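Local coordinates for protein phosphoserine aminotransferase SerC (Cytophaga hutchinsonii ATCC 33406, PDB 3FFR) that probably catalyses the pyridoxal-phosphate-dependent transfer of an amino group that forms phosphoserine in serine biosynthesis, at residues 89-94 / 138-143; 146-151 / 294-299; 60-65 / 203-208; 161-166 / 181-186. One frame throughout, in Å; residues are numbered along the deposited sequence.

Interaction 1. Residues 89-94 / 138-143; sequences CVNGSF and HNETSS. With SER (serine), chain B.
Glu140 reaches across to the start of helix 93-104, its CG anti to the backbone N (chi1 175°); the chain bends at chi2, and CD lies 3.5 Å from Gly92 CA. Its OE2 accepts from Phe94 N at 3.1 Å, on the syn side, while OE1 is taken by Ser95 OG. Glu140 CB and CG pass Asn91 OD1, the two side chains running in opposite directions; Asn91 ND2 bonds to Lys118 O. Thr141 sets its CB against Phe94 CE2 at 3.9 Å, and its OG1 turns to Ser170 and to the cofactor-bearing Lys191. Ser142 OG receives Ser93 N at 3.0 Å and hands its proton to Glu140 OE2 at 2.6 Å, from above the carboxylate plane. Ser143 OG donates to a water that donates to Asn91 O. The Phe94 rim touches the bound serine, CZ lying 3.6 Å from its CA. Phe94 N and Ser142 OG reach OE2 from one face of the carboxylate plane, orienting the group, and its charge is probably favoured by the helix N-terminus.

Interaction 2. Residues 146-151 / 294-299; sequences SMPVED and DAKLRS
In one of its two modelled conformers, Lys296 extends fully beyond CG, chi2 to chi4 all near 180°, and meets Asp151 and Glu150 tip to tip. The shorter salt bridge runs from Lys296 NZ to Asp151 OD1 at 2.8 Å, on the syn side of the carboxylate and 23° out of its plane; a weak bond to OD2 makes the grip lopsided. Glu150 starts with CG between its backbone N and carbonyl carbon (chi1 62°), then runs straight, and its OE2 meets the same NZ in a weak bond at 3.3 Å. An alanine in place of Asp151 would probably cost the Lys296 ammonium its shorter salt bridge, leaving the weak one to Glu150 and the end freer to turn. These acids sit on the first turn of the short helix 149-152, with Pro148 as N-cap residue, and the lysine on a 3-10 turn opened by an Asx turn, in which Asp294 OD1 accepts from Lys296 N at 3.0 Å. Pro148 packs its ring against two side chains of this turn: CD touches Leu297 CD2 at 3.5 Å, the two crossing at about a right angle, and CG stands 4.0 Å from Lys296 CE. Deeper in, Ser146 N bonds to Leu297 O at 2.8 Å. Ser146 OG packs 3.3 Å from Ser299 CA, and both serine hydroxyls converge on Asn139 OD1.

Interaction 3. Residues 60-65 / 203-208; sequences SNYEVL and ILNDRV. With P33 (3,6,9,12,15,18-hexaoxaicosane-1,20-diol), chain K.
Strands 62-65 and 203-205 run antiparallel at 147°, with Glu63 and Leu204 as the hydrogen-bonded pair (Glu63 N to Leu204 O 2.8 Å, Leu204 N to Glu63 O 3.0 Å) between the non-hydrogen-bonded pairs Tyr62-Asn205 and Val64-Ile203. Tyr62 lies over Asn205, whose CB stands 3.7 Å from the ring centroid, 7° off the normal, a CH-pi contact centred on the face. The ring's CD2 meets Ile203 CG2 at 3.6 Å, and its OH bonds to Trp179 O. A serine in place of Tyr62 would probably uncover Asn205 CB and Ile203 CG2 and leave Trp179 O without this donor. On the other face Leu65 CD1 touches Leu204 CD2 at 3.7 Å. Where the strand turns into helix 206-217, Asn205 is the N-cap: its OD1 accepts from Val208 N at 3.1 Å, while ND2 bonds to Asp183. Asn61 ND2 donates nearly straight to Asp206 OD1 at 3.0 Å, from above the carboxylate plane. A polyether, probably from the crystallisation liquor, bonds weakly to Asn61 O and Glu63 OE1; Glu63 OE2 salt-bridges Lys53. Strand pairing and helix capping thus share Asn205, whose CB packs over the ring face while OD1 accepts a first-turn N-H.

Interaction 4. Residues 161-166 / 181-186; sequences DALIFV and KIDSVF
Two neighbouring parallel strands of the seven-stranded mixed sheet meet here, 163-166 beside 184-186, their directions 21° apart. Val166 is gripped at both backbone polar atoms: its N donates to Ser184 O at 2.9 Å and its O accepts from Phe186 N at 3.1 Å. One step earlier, Ile164 O takes Asp183 N at 2.9 Å and, more weakly, Ser184 N. The Asp183 side chain then substitutes for a strand carbonyl: its CG stands beside the backbone N (chi1 -60°), and OD2 accepts from Ile164 N at 2.8 Å in an almost straight bond on the anti lone pair. Arg156 forms a salt bridge to the same oxygen and Arg207 one to OD1, which also accepts from Asn205 ND2, so the buried carboxylate has partners at both oxygens and its charge is probably well balanced. On one face of the sheet, Ile182 CG2 rests against both Ile164 CG2, at 3.8 Å, and Val166 CG2, at 4.0 Å; Ile182 crosses both side chains at about a right angle. On the other, Ser184 OG approaches Phe165 CD2 at 3.3 Å, obliquely to the ring, while bonding to Ile203 O and Trp202. Helix 70-81 covers this face, packing on Phe165 and Phe186. Such parallel strands, flanked by helices, are typical of the large domain of fold-type I pyridoxal-phosphate enzymes, to which class V aminotransferases belong.

Overall arrangement
Interactions 1, 3 and 4 all reach the seven-stranded sheet. Interactions 3 and 4, with centres 10 Å apart, are joined through adjacent strands 200-205 and 184-188, by Ile203 O to Ser184 OG (2.7 Å) and the salt bridge of Arg207 NH1 with Asp183 OD1 (2.8 Å). Interaction 4 leads on to interaction 1 by packing, His138 CB against Val166 CG1. Interaction 1 is the one that touches the bound serine, and its Thr141 also meets the cofactor at Lys191; it joins interaction 2 through Asn139. Interaction 2 stands farther off, the Ser299 side chain about 14 Å from the serine. Interactions 2 and 3 do not touch, their nearest atoms being about 11 Å apart.

Interaction 1. Residues 89-94 / 138-143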
loop_
_atom_site.group_PDB
_atom_site.type_symbol
_atom_site.label_atom_id
_atom_site.label_comp_id
_atom_site.label_asym_id
_atom_site.label_seq_id
_atom_site.Cartn_x
_atom_site.Cartn_y
_atom_site.Cartn_z
ATOM N N CYS A 89 -12.850 -1.157 -22.863
ATOM C CA CYS A 89 -14.272 -1.553 -22.804
ATOM C C CYS A 89 -14.836 -0.990 -21.507
ATOM O O CYS A 89 -14.369 -1.344 -20.419
ATOM C CB CYS A 89 -14.452 -3.080 -22.832
ATOM S SG CYS A 89 -14.270 -3.765 -24.500
ATOM N N VAL A 90 -15.827 -0.120 -21.631
ATOM C CA VAL A 90 -16.416 0.579 -20.478
ATOM C C VAL A 90 -17.897 0.279 -20.333
ATOM O O VAL A 90 -18.669 0.516 -21.272
ATOM C CB VAL A 90 -16.202 2.115 -20.615
ATOM C CG1 VAL A 90 -16.961 2.894 -19.505
ATOM C CG2 VAL A 90 -14.684 2.442 -20.616
ATOM N N ASN A 91 -18.269 -0.252 -19.174
ATOM C CA ASN A 91 -19.685 -0.591 -18.920
ATOM C C ASN A 91 -20.121 -0.376 -17.495
ATOM O O ASN A 91 -21.180 -0.828 -17.053
ATOM C CB ASN A 91 -20.025 -2.019 -19.372
ATOM C CG ASN A 91 -19.316 -3.077 -18.554
ATOM O OD1 ASN A 91 -18.349 -2.791 -17.848
ATOM N ND2 ASN A 91 -19.822 -4.306 -18.619
ATOM N N GLY A 92 -19.284 0.306 -16.743
ATOM C CA GLY A 92 -19.609 0.600 -15.346
ATOM C C GLY A 92 -18.570 1.476 -14.698
ATOM O O GLY A 92 -17.627 1.960 -15.342
ATOM N N SER A 93 -18.749 1.658 -13.403
ATOM C CA SER A 93 -17.930 2.616 -12.661
ATOM C C SER A 93 -16.437 2.341 -12.608
ATOM O O SER A 93 -15.609 3.282 -12.685
ATOM C CB SER A 93 -18.461 2.789 -11.252
ATOM O OG SER A 93 -19.815 3.201 -11.293
ATOM N N PHE A 94 -16.085 1.067 -12.475
ATOM C CA PHE A 94 -14.653 0.706 -12.386
ATOM C C PHE A 94 -13.972 0.794 -13.749
ATOM O O PHE A 94 -12.926 1.438 -13.884
ATOM C CB PHE A 94 -14.476 -0.641 -11.713
ATOM C CG PHE A 94 -14.878 -0.589 -10.279
ATOM C CD1 PHE A 94 -14.007 -0.091 -9.337
ATOM C CD2 PHE A 94 -16.154 -0.916 -9.895
ATOM C CE1 PHE A 94 -14.388 -0.002 -8.005
ATOM C CE2 PHE A 94 -16.565 -0.808 -8.584
ATOM C CZ PHE A 94 -15.686 -0.366 -7.625
ATOM N N HIS A 138 -13.036 -8.178 -16.551
ATOM C CA HIS A 138 -13.707 -9.491 -16.479
ATOM C C HIS A 138 -14.972 -9.419 -15.644
ATOM O O HIS A 138 -15.990 -10.072 -15.931
ATOM C CB HIS A 138 -12.796 -10.609 -15.935
ATOM C CG HIS A 138 -13.553 -11.857 -15.669
ATOM N ND1 HIS A 138 -14.074 -12.158 -14.415
ATOM C CD2 HIS A 138 -14.060 -12.774 -16.521
ATOM C CE1 HIS A 138 -14.799 -13.254 -14.514
ATOM N NE2 HIS A 138 -14.820 -13.640 -15.785
ATOM N N ASN A 139 -14.914 -8.624 -14.586
ATOM C CA ASN A 139 -16.037 -8.494 -13.644
ATOM C C ASN A 139 -16.271 -7.047 -13.224
ATOM O O ASN A 139 -15.475 -6.476 -12.456
ATOM C CB ASN A 139 -15.831 -9.406 -12.431
ATOM C CG ASN A 139 -17.149 -9.760 -11.735
ATOM O OD1 ASN A 139 -18.033 -10.422 -12.338
ATOM N ND2 ASN A 139 -17.310 -9.322 -10.500
ATOM N N GLU A 140 -17.288 -6.417 -13.807
ATOM C CA GLU A 140 -17.585 -4.990 -13.509
ATOM C C GLU A 140 -18.442 -5.014 -12.264
ATOM O O GLU A 140 -19.660 -5.220 -12.294
ATOM C CB GLU A 140 -18.281 -4.289 -14.695
ATOM C CG GLU A 140 -18.728 -2.864 -14.414
ATOM C CD GLU A 140 -17.625 -1.948 -13.921
ATOM O OE1 GLU A 140 -16.679 -1.662 -14.692
ATOM O OE2 GLU A 140 -17.778 -1.493 -12.780
ATOM N N THR A 141 -17.743 -4.808 -11.161
ATOM C CA THR A 141 -18.290 -4.971 -9.821
ATOM C C THR A 141 -19.476 -4.042 -9.531
ATOM O O THR A 141 -20.349 -4.349 -8.722
ATOM C CB THR A 141 -17.187 -4.695 -8.770
ATOM O OG1 THR A 141 -15.944 -5.244 -9.222
ATOM C CG2 THR A 141 -17.547 -5.298 -7.392
ATOM N N SER A 142 -19.497 -2.907 -10.209
ATOM C CA SER A 142 -20.577 -1.941 -9.984
ATOM C C SER A 142 -21.930 -2.438 -10.500
ATOM O O SER A 142 -22.970 -2.191 -9.873
ATOM C CB SER A 142 -20.270 -0.568 -10.605
ATOM O OG SER A 142 -20.109 -0.632 -12.012
ATOM N N SER A 143 -21.899 -3.189 -11.598
ATOM C CA SER A 143 -23.129 -3.595 -12.284
ATOM C C SER A 143 -23.434 -5.076 -12.249
ATOM O O SER A 143 -24.539 -5.492 -12.571
ATOM C CB SER A 143 -23.050 -3.156 -13.734
ATOM O OG SER A 143 -22.057 -3.897 -14.413
HETATM N N SER B . -13.569 1.917 -3.985
HETATM C CA SER B . -14.821 1.492 -4.638
HETATM C C SER B . -15.720 2.681 -4.656
HETATM O O SER B . -15.606 3.413 -5.636
HETATM C CB SER B . -15.481 0.255 -3.984
HETATM O OG SER B . -14.611 -0.915 -3.981
HETATM O OXT SER B . -16.502 2.962 -3.752
HETATM O O HOH W 1 -22.592 -3.019 -16.989
#

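Interaction 2. Residues 146-151 / 294-299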
loop_
_atom_site.group_PDB
_atom_site.type_symbol
_atom_site.label_atom_id
_atom_site.label_comp_id
_atom_site.label_asym_id
_atom_site.label_seq_id
_atom_site.Cartn_x
_atom_site.Cartn_y
_atom_site.Cartn_z
ATOM N N SER A 146 -20.167 -9.619 -16.224
ATOM C CA SER A 146 -18.879 -10.225 -16.577
ATOM C C SER A 146 -18.665 -10.260 -18.066
ATOM O O SER A 146 -19.598 -10.181 -18.856
ATOM C CB SER A 146 -18.763 -11.658 -16.052
ATOM O OG SER A 146 -18.868 -11.757 -14.634
HETATM N N MSE A 147 -17.394 -10.348 -18.423
HETATM C CA MSE A 147 -16.948 -10.649 -19.797
HETATM C C MSE A 147 -16.295 -12.035 -19.716
HETATM O O MSE A 147 -15.127 -12.155 -19.328
HETATM C CB MSE A 147 -15.944 -9.662 -20.347
HETATM C CG MSE A 147 -15.621 -9.998 -21.779
HETATM SE SE MSE A 147 -14.323 -8.824 -22.611
HETATM C CE MSE A 147 -15.540 -7.436 -23.299
ATOM N N PRO A 148 -17.050 -13.093 -20.043
ATOM C CA PRO A 148 -16.504 -14.448 -19.937
ATOM C C PRO A 148 -15.227 -14.652 -20.748
ATOM O O PRO A 148 -14.990 -13.953 -21.713
ATOM C CB PRO A 148 -17.615 -15.306 -20.476
ATOM C CG PRO A 148 -18.840 -14.566 -20.143
ATOM C CD PRO A 148 -18.483 -13.126 -20.413
ATOM N N VAL A 149 -14.431 -15.626 -20.321
ATOM C CA VAL A 149 -13.132 -15.889 -20.951
ATOM C C VAL A 149 -13.255 -16.107 -22.453
ATOM O O VAL A 149 -12.424 -15.632 -23.222
ATOM C CB VAL A 149 -12.382 -17.039 -20.225
ATOM C CG1 VAL A 149 -11.138 -17.493 -21.008
ATOM C CG2 VAL A 149 -11.964 -16.564 -18.795
ATOM N N GLU A 150 -14.329 -16.770 -22.883
ATOM C CA GLU A 150 -14.498 -17.044 -24.307
ATOM C C GLU A 150 -14.630 -15.736 -25.078
ATOM O O GLU A 150 -14.178 -15.624 -26.216
ATOM C CB GLU A 150 -15.688 -17.986 -24.601
ATOM C CG GLU A 150 -17.053 -17.461 -24.196
ATOM C CD GLU A 150 -18.167 -18.452 -24.517
ATOM O OE1 GLU A 150 -17.881 -19.456 -25.214
ATOM O OE2 GLU A 150 -19.315 -18.214 -24.079
ATOM N N ASP A 151 -15.223 -14.740 -24.437
ATOM C CA ASP A 151 -15.385 -13.413 -25.078
ATOM C C ASP A 151 -14.049 -12.652 -25.023
ATOM O O ASP A 151 -13.621 -11.993 -25.978
ATOM C CB ASP A 151 -16.515 -12.608 -24.440
ATOM C CG ASP A 151 -17.927 -13.160 -24.767
ATOM O OD1 ASP A 151 -18.103 -13.988 -25.692
ATOM O OD2 ASP A 151 -18.854 -12.716 -24.080
ATOM N N ASP A 294 -28.933 -10.411 -19.743
ATOM C CA ASP A 294 -28.278 -11.512 -20.474
ATOM C C ASP A 294 -27.618 -12.476 -19.498
ATOM O O ASP A 294 -26.582 -12.164 -18.862
ATOM C CB ASP A 294 -27.290 -10.975 -21.528
ATOM C CG ASP A 294 -26.648 -12.067 -22.369
ATOM O OD1 ASP A 294 -26.672 -13.249 -21.981
ATOM O OD2 ASP A 294 -26.054 -11.724 -23.412
ATOM N N ALA A 295 -28.238 -13.643 -19.354
ATOM C CA ALA A 295 -27.787 -14.626 -18.360
ATOM C C ALA A 295 -26.347 -15.027 -18.520
ATOM O O ALA A 295 -25.664 -15.304 -17.533
ATOM C CB ALA A 295 -28.724 -15.894 -18.350
ATOM N N LYS A 296 -25.855 -15.016 -19.761
ATOM C CA LYS A 296 -24.474 -15.438 -20.011
ATOM C C LYS A 296 -23.504 -14.458 -19.411
ATOM O O LYS A 296 -22.379 -14.816 -19.084
ATOM C CB LYS A 296 -24.139 -15.595 -21.509
ATOM C CG LYS A 296 -22.607 -15.629 -21.794
ATOM C CD LYS A 296 -22.261 -15.574 -23.296
ATOM C CE LYS A 296 -20.771 -15.296 -23.608
ATOM N NZ LYS A 296 -20.520 -15.336 -25.121
ATOM N N LEU A 297 -23.952 -13.228 -19.234
ATOM C CA LEU A 297 -23.052 -12.174 -18.757
ATOM C C LEU A 297 -23.210 -11.796 -17.293
ATOM O O LEU A 297 -22.627 -10.822 -16.818
ATOM C CB LEU A 297 -23.197 -10.932 -19.663
ATOM C CG LEU A 297 -22.963 -11.164 -21.161
ATOM C CD1 LEU A 297 -23.134 -9.846 -21.938
ATOM C CD2 LEU A 297 -21.607 -11.838 -21.423
ATOM N N ARG A 298 -23.996 -12.581 -16.579
ATOM C CA ARG A 298 -24.193 -12.330 -15.168
ATOM C C ARG A 298 -23.004 -12.862 -14.380
ATOM O O ARG A 298 -22.543 -13.995 -14.605
ATOM C CB ARG A 298 -25.465 -13.005 -14.680
ATOM C CG ARG A 298 -26.723 -12.417 -15.262
ATOM C CD ARG A 298 -27.928 -13.213 -14.817
ATOM N NE ARG A 298 -29.096 -12.792 -15.592
ATOM C CZ ARG A 298 -30.192 -13.518 -15.735
ATOM N NH1 ARG A 298 -30.254 -14.701 -15.171
ATOM N NH2 ARG A 298 -31.185 -13.078 -16.490
ATOM N N SER A 299 -22.512 -12.035 -13.468
ATOM C CA SER A 299 -21.365 -12.422 -12.645
ATOM C C SER A 299 -21.644 -13.572 -11.715
ATOM O O SER A 299 -22.709 -13.627 -11.095
ATOM C CB SER A 299 -20.897 -11.235 -11.786
ATOM O OG SER A 299 -19.813 -11.611 -10.934
#

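Interaction 3. Residues 60-65 / 203-208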
loop_
_atom_site.group_PDB
_atom_site.type_symbol
_atom_site.label_atom_id
_atom_site.label_comp_id
_atom_site.label_asym_id
_atom_site.label_seq_id
_atom_site.Cartn_x
_atom_site.Cartn_y
_atom_site.Cartn_z
ATOM N N SER A 60 5.667 -19.974 -18.064
ATOM C CA SER A 60 6.999 -19.458 -17.727
ATOM C C SER A 60 7.285 -18.049 -18.206
ATOM O O SER A 60 8.196 -17.396 -17.699
ATOM C CB SER A 60 8.101 -20.425 -18.210
ATOM O OG SER A 60 8.079 -20.513 -19.617
ATOM N N ASN A 61 6.469 -17.555 -19.131
ATOM C CA ASN A 61 6.666 -16.210 -19.692
ATOM C C ASN A 61 5.932 -15.114 -18.900
ATOM O O ASN A 61 5.937 -13.962 -19.287
ATOM C CB ASN A 61 6.315 -16.113 -21.188
ATOM C CG ASN A 61 4.860 -16.383 -21.480
ATOM O OD1 ASN A 61 4.273 -17.326 -20.952
ATOM N ND2 ASN A 61 4.267 -15.578 -22.365
ATOM N N TYR A 62 5.298 -15.522 -17.814
ATOM C CA TYR A 62 4.618 -14.600 -16.890
ATOM C C TYR A 62 5.357 -14.421 -15.569
ATOM O O TYR A 62 5.983 -15.346 -15.044
ATOM C CB TYR A 62 3.202 -15.086 -16.564
ATOM C CG TYR A 62 2.164 -14.727 -17.600
ATOM C CD1 TYR A 62 2.034 -15.449 -18.784
ATOM C CD2 TYR A 62 1.298 -13.664 -17.396
ATOM C CE1 TYR A 62 1.049 -15.103 -19.722
ATOM C CE2 TYR A 62 0.309 -13.335 -18.305
ATOM C CZ TYR A 62 0.196 -14.025 -19.460
ATOM O OH TYR A 62 -0.811 -13.672 -20.337
ATOM N N GLU A 63 5.204 -13.225 -15.019
ATOM C CA GLU A 63 5.725 -12.880 -13.691
ATOM C C GLU A 63 4.604 -12.306 -12.810
ATOM O O GLU A 63 3.557 -11.880 -13.294
ATOM C CB GLU A 63 6.874 -11.895 -13.793
ATOM C CG GLU A 63 7.516 -11.701 -12.441
ATOM C CD GLU A 63 8.058 -13.000 -11.878
ATOM O OE1 GLU A 63 9.132 -13.407 -12.397
ATOM O OE2 GLU A 63 7.427 -13.582 -10.940
ATOM N N VAL A 64 4.851 -12.348 -11.510
ATOM C CA VAL A 64 3.922 -11.855 -10.518
ATOM C C VAL A 64 4.599 -10.686 -9.827
ATOM O O VAL A 64 5.719 -10.843 -9.342
ATOM C CB VAL A 64 3.618 -12.941 -9.447
ATOM C CG1 VAL A 64 2.854 -12.348 -8.246
ATOM C CG2 VAL A 64 2.844 -14.108 -10.014
ATOM N N LEU A 65 3.922 -9.538 -9.777
ATOM C CA LEU A 65 4.416 -8.342 -9.091
ATOM C C LEU A 65 3.423 -7.861 -8.040
ATOM O O LEU A 65 2.210 -7.898 -8.234
ATOM C CB LEU A 65 4.711 -7.171 -10.057
ATOM C CG LEU A 65 5.693 -7.511 -11.189
ATOM C CD1 LEU A 65 5.828 -6.252 -12.093
ATOM C CD2 LEU A 65 7.079 -7.985 -10.650
ATOM N N ILE A 203 -0.089 -9.520 -12.616
ATOM C CA ILE A 203 0.422 -10.673 -13.343
ATOM C C ILE A 203 0.632 -10.203 -14.781
ATOM O O ILE A 203 -0.286 -9.666 -15.417
ATOM C CB ILE A 203 -0.584 -11.837 -13.261
ATOM C CG1 ILE A 203 -0.631 -12.374 -11.805
ATOM C CG2 ILE A 203 -0.241 -12.935 -14.279
ATOM C CD1 ILE A 203 -1.727 -13.374 -11.572
ATOM N N LEU A 204 1.852 -10.361 -15.279
ATOM C CA LEU A 204 2.166 -9.818 -16.607
ATOM C C LEU A 204 3.198 -10.643 -17.322
ATOM O O LEU A 204 4.027 -11.289 -16.708
ATOM C CB LEU A 204 2.674 -8.369 -16.478
ATOM C CG LEU A 204 4.101 -8.082 -15.929
ATOM C CD1 LEU A 204 4.385 -6.579 -16.005
ATOM C CD2 LEU A 204 4.351 -8.612 -14.473
ATOM N N ASN A 205 3.126 -10.589 -18.637
ATOM C CA ASN A 205 4.046 -11.353 -19.472
ATOM C C ASN A 205 5.206 -10.573 -20.076
ATOM O O ASN A 205 5.424 -9.355 -19.887
ATOM C CB ASN A 205 3.295 -12.165 -20.555
ATOM C CG ASN A 205 2.797 -11.299 -21.720
ATOM O OD1 ASN A 205 3.065 -10.109 -21.774
ATOM N ND2 ASN A 205 2.064 -11.910 -22.654
ATOM N N ASP A 206 5.987 -11.357 -20.797
ATOM C CA ASP A 206 7.191 -10.866 -21.478
ATOM C C ASP A 206 6.904 -9.682 -22.402
ATOM O O ASP A 206 7.726 -8.775 -22.534
ATOM C CB ASP A 206 7.869 -12.001 -22.299
ATOM C CG ASP A 206 6.934 -12.627 -23.416
ATOM O OD1 ASP A 206 5.780 -13.098 -23.188
ATOM O OD2 ASP A 206 7.408 -12.692 -24.584
ATOM N N ARG A 207 5.767 -9.738 -23.084
ATOM C CA ARG A 207 5.393 -8.667 -24.037
ATOM C C ARG A 207 5.170 -7.325 -23.303
ATOM O O ARG A 207 5.557 -6.229 -23.755
ATOM C CB ARG A 207 4.153 -9.064 -24.857
ATOM C CG ARG A 207 4.360 -10.333 -25.686
ATOM C CD ARG A 207 3.209 -10.658 -26.581
ATOM N NE ARG A 207 3.007 -9.619 -27.576
ATOM C CZ ARG A 207 1.925 -8.842 -27.667
ATOM N NH1 ARG A 207 0.887 -8.993 -26.872
ATOM N NH2 ARG A 207 1.878 -7.915 -28.607
ATOM N N VAL A 208 4.560 -7.433 -22.136
ATOM C CA VAL A 208 4.293 -6.263 -21.323
ATOM C C VAL A 208 5.624 -5.663 -20.832
ATOM O O VAL A 208 5.866 -4.457 -20.944
ATOM C CB VAL A 208 3.372 -6.605 -20.123
ATOM C CG1 VAL A 208 3.154 -5.364 -19.258
ATOM C CG2 VAL A 208 1.983 -7.119 -20.625
HETATM O O4 P33 K . 8.779 -13.080 -18.837
HETATM C C3 P33 K . 9.494 -13.126 -17.596
HETATM C C2 P33 K . 9.200 -14.361 -16.746
HETATM O O1 P33 K . 9.668 -14.090 -15.400
HETATM O O HOH W 2 1.060 -14.656 -23.351
#

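Interaction 4. Residues 161-166 / 181-186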
loop_
_atom_site.group_PDB
_atom_site.type_symbol
_atom_site.label_atom_id
_atom_site.label_comp_id
_atom_site.label_asym_id
_atom_site.label_seq_id
_atom_site.Cartn_x
_atom_site.Cartn_y
_atom_site.Cartn_z
ATOM N N ASP A 161 -0.873 -6.808 -32.025
ATOM C CA ASP A 161 0.269 -6.210 -31.356
ATOM C C ASP A 161 -0.080 -5.565 -30.026
ATOM O O ASP A 161 0.809 -5.277 -29.201
ATOM C CB ASP A 161 0.986 -5.199 -32.245
ATOM C CG ASP A 161 1.856 -5.865 -33.263
ATOM O OD1 ASP A 161 2.363 -6.966 -32.968
ATOM O OD2 ASP A 161 2.042 -5.300 -34.349
ATOM N N ALA A 162 -1.357 -5.348 -29.810
ATOM C CA ALA A 162 -1.793 -4.699 -28.550
ATOM C C ALA A 162 -1.488 -5.604 -27.360
ATOM O O ALA A 162 -1.460 -6.841 -27.474
ATOM C CB ALA A 162 -3.271 -4.374 -28.580
ATOM N N LEU A 163 -1.246 -4.962 -26.217
ATOM C CA LEU A 163 -1.133 -5.676 -24.955
ATOM C C LEU A 163 -2.521 -5.719 -24.357
ATOM O O LEU A 163 -3.184 -4.687 -24.220
ATOM C CB LEU A 163 -0.214 -4.964 -23.969
ATOM C CG LEU A 163 1.237 -4.794 -24.432
ATOM C CD1 LEU A 163 1.922 -3.790 -23.455
ATOM C CD2 LEU A 163 1.977 -6.151 -24.528
ATOM N N ILE A 164 -2.971 -6.923 -24.023
ATOM C CA ILE A 164 -4.297 -7.127 -23.427
ATOM C C ILE A 164 -4.213 -7.313 -21.917
ATOM O O ILE A 164 -3.622 -8.272 -21.412
ATOM C CB ILE A 164 -5.074 -8.313 -24.095
ATOM C CG1 ILE A 164 -5.218 -8.076 -25.596
ATOM C CG2 ILE A 164 -6.468 -8.471 -23.456
ATOM C CD1 ILE A 164 -5.838 -9.261 -26.371
ATOM N N PHE A 165 -4.843 -6.373 -21.218
ATOM C CA PHE A 165 -4.923 -6.340 -19.731
ATOM C C PHE A 165 -6.337 -6.640 -19.294
ATOM O O PHE A 165 -7.289 -6.035 -19.783
ATOM C CB PHE A 165 -4.539 -4.967 -19.156
ATOM C CG PHE A 165 -3.146 -4.561 -19.432
ATOM C CD1 PHE A 165 -2.820 -3.911 -20.620
ATOM C CD2 PHE A 165 -2.135 -4.851 -18.522
ATOM C CE1 PHE A 165 -1.481 -3.577 -20.881
ATOM C CE2 PHE A 165 -0.820 -4.514 -18.760
ATOM C CZ PHE A 165 -0.483 -3.880 -19.960
ATOM N N VAL A 166 -6.454 -7.552 -18.336
ATOM C CA VAL A 166 -7.757 -7.900 -17.775
ATOM C C VAL A 166 -7.829 -7.582 -16.274
ATOM O O VAL A 166 -7.025 -8.051 -15.467
ATOM C CB VAL A 166 -8.094 -9.391 -18.006
ATOM C CG1 VAL A 166 -9.514 -9.702 -17.481
ATOM C CG2 VAL A 166 -7.978 -9.782 -19.491
ATOM N N LYS A 181 -3.754 -15.895 -24.854
ATOM C CA LYS A 181 -4.640 -14.969 -25.564
ATOM C C LYS A 181 -4.747 -13.580 -24.962
ATOM O O LYS A 181 -5.356 -12.690 -25.538
ATOM C CB LYS A 181 -6.005 -15.602 -25.770
ATOM C CG LYS A 181 -5.922 -16.804 -26.670
ATOM C CD LYS A 181 -7.269 -17.418 -26.929
ATOM C CE LYS A 181 -7.088 -18.725 -27.679
ATOM N NZ LYS A 181 -6.197 -18.561 -28.874
ATOM N N ILE A 182 -4.110 -13.404 -23.806
ATOM C CA ILE A 182 -4.034 -12.117 -23.144
ATOM C C ILE A 182 -2.574 -11.898 -22.750
ATOM O O ILE A 182 -1.715 -12.743 -23.038
ATOM C CB ILE A 182 -4.971 -11.999 -21.934
ATOM C CG1 ILE A 182 -4.585 -13.015 -20.843
ATOM C CG2 ILE A 182 -6.464 -12.109 -22.363
ATOM C CD1 ILE A 182 -5.361 -12.856 -19.547
ATOM N N ASP A 183 -2.293 -10.769 -22.125
ATOM C CA ASP A 183 -0.926 -10.459 -21.726
ATOM C C ASP A 183 -0.755 -10.166 -20.237
ATOM O O ASP A 183 0.356 -10.205 -19.705
ATOM C CB ASP A 183 -0.422 -9.270 -22.551
ATOM C CG ASP A 183 -0.439 -9.573 -24.061
ATOM O OD1 ASP A 183 0.458 -10.355 -24.515
ATOM O OD2 ASP A 183 -1.316 -9.000 -24.774
ATOM N N SER A 184 -1.861 -9.925 -19.569
ATOM C CA SER A 184 -1.793 -9.529 -18.160
ATOM C C SER A 184 -3.154 -9.539 -17.513
ATOM O O SER A 184 -4.196 -9.338 -18.162
ATOM C CB SER A 184 -1.199 -8.095 -18.078
ATOM O OG SER A 184 -1.196 -7.501 -16.777
ATOM N N VAL A 185 -3.112 -9.882 -16.239
ATOM C CA VAL A 185 -4.294 -9.804 -15.382
ATOM C C VAL A 185 -3.882 -9.220 -14.038
ATOM O O VAL A 185 -2.729 -9.323 -13.620
ATOM C CB VAL A 185 -4.986 -11.185 -15.232
ATOM C CG1 VAL A 185 -4.148 -12.135 -14.384
ATOM C CG2 VAL A 185 -6.389 -11.044 -14.642
ATOM N N PHE A 186 -4.829 -8.565 -13.375
ATOM C CA PHE A 186 -4.540 -7.997 -12.069
ATOM C C PHE A 186 -5.736 -8.046 -11.159
ATOM O O PHE A 186 -6.897 -8.170 -11.573
ATOM C CB PHE A 186 -4.010 -6.553 -12.201
ATOM C CG PHE A 186 -4.988 -5.599 -12.868
ATOM C CD1 PHE A 186 -4.999 -5.438 -14.242
ATOM C CD2 PHE A 186 -5.907 -4.889 -12.120
ATOM C CE1 PHE A 186 -5.883 -4.569 -14.871
ATOM C CE2 PHE A 186 -6.793 -4.015 -12.750
ATOM C CZ PHE A 186 -6.782 -3.862 -14.119
#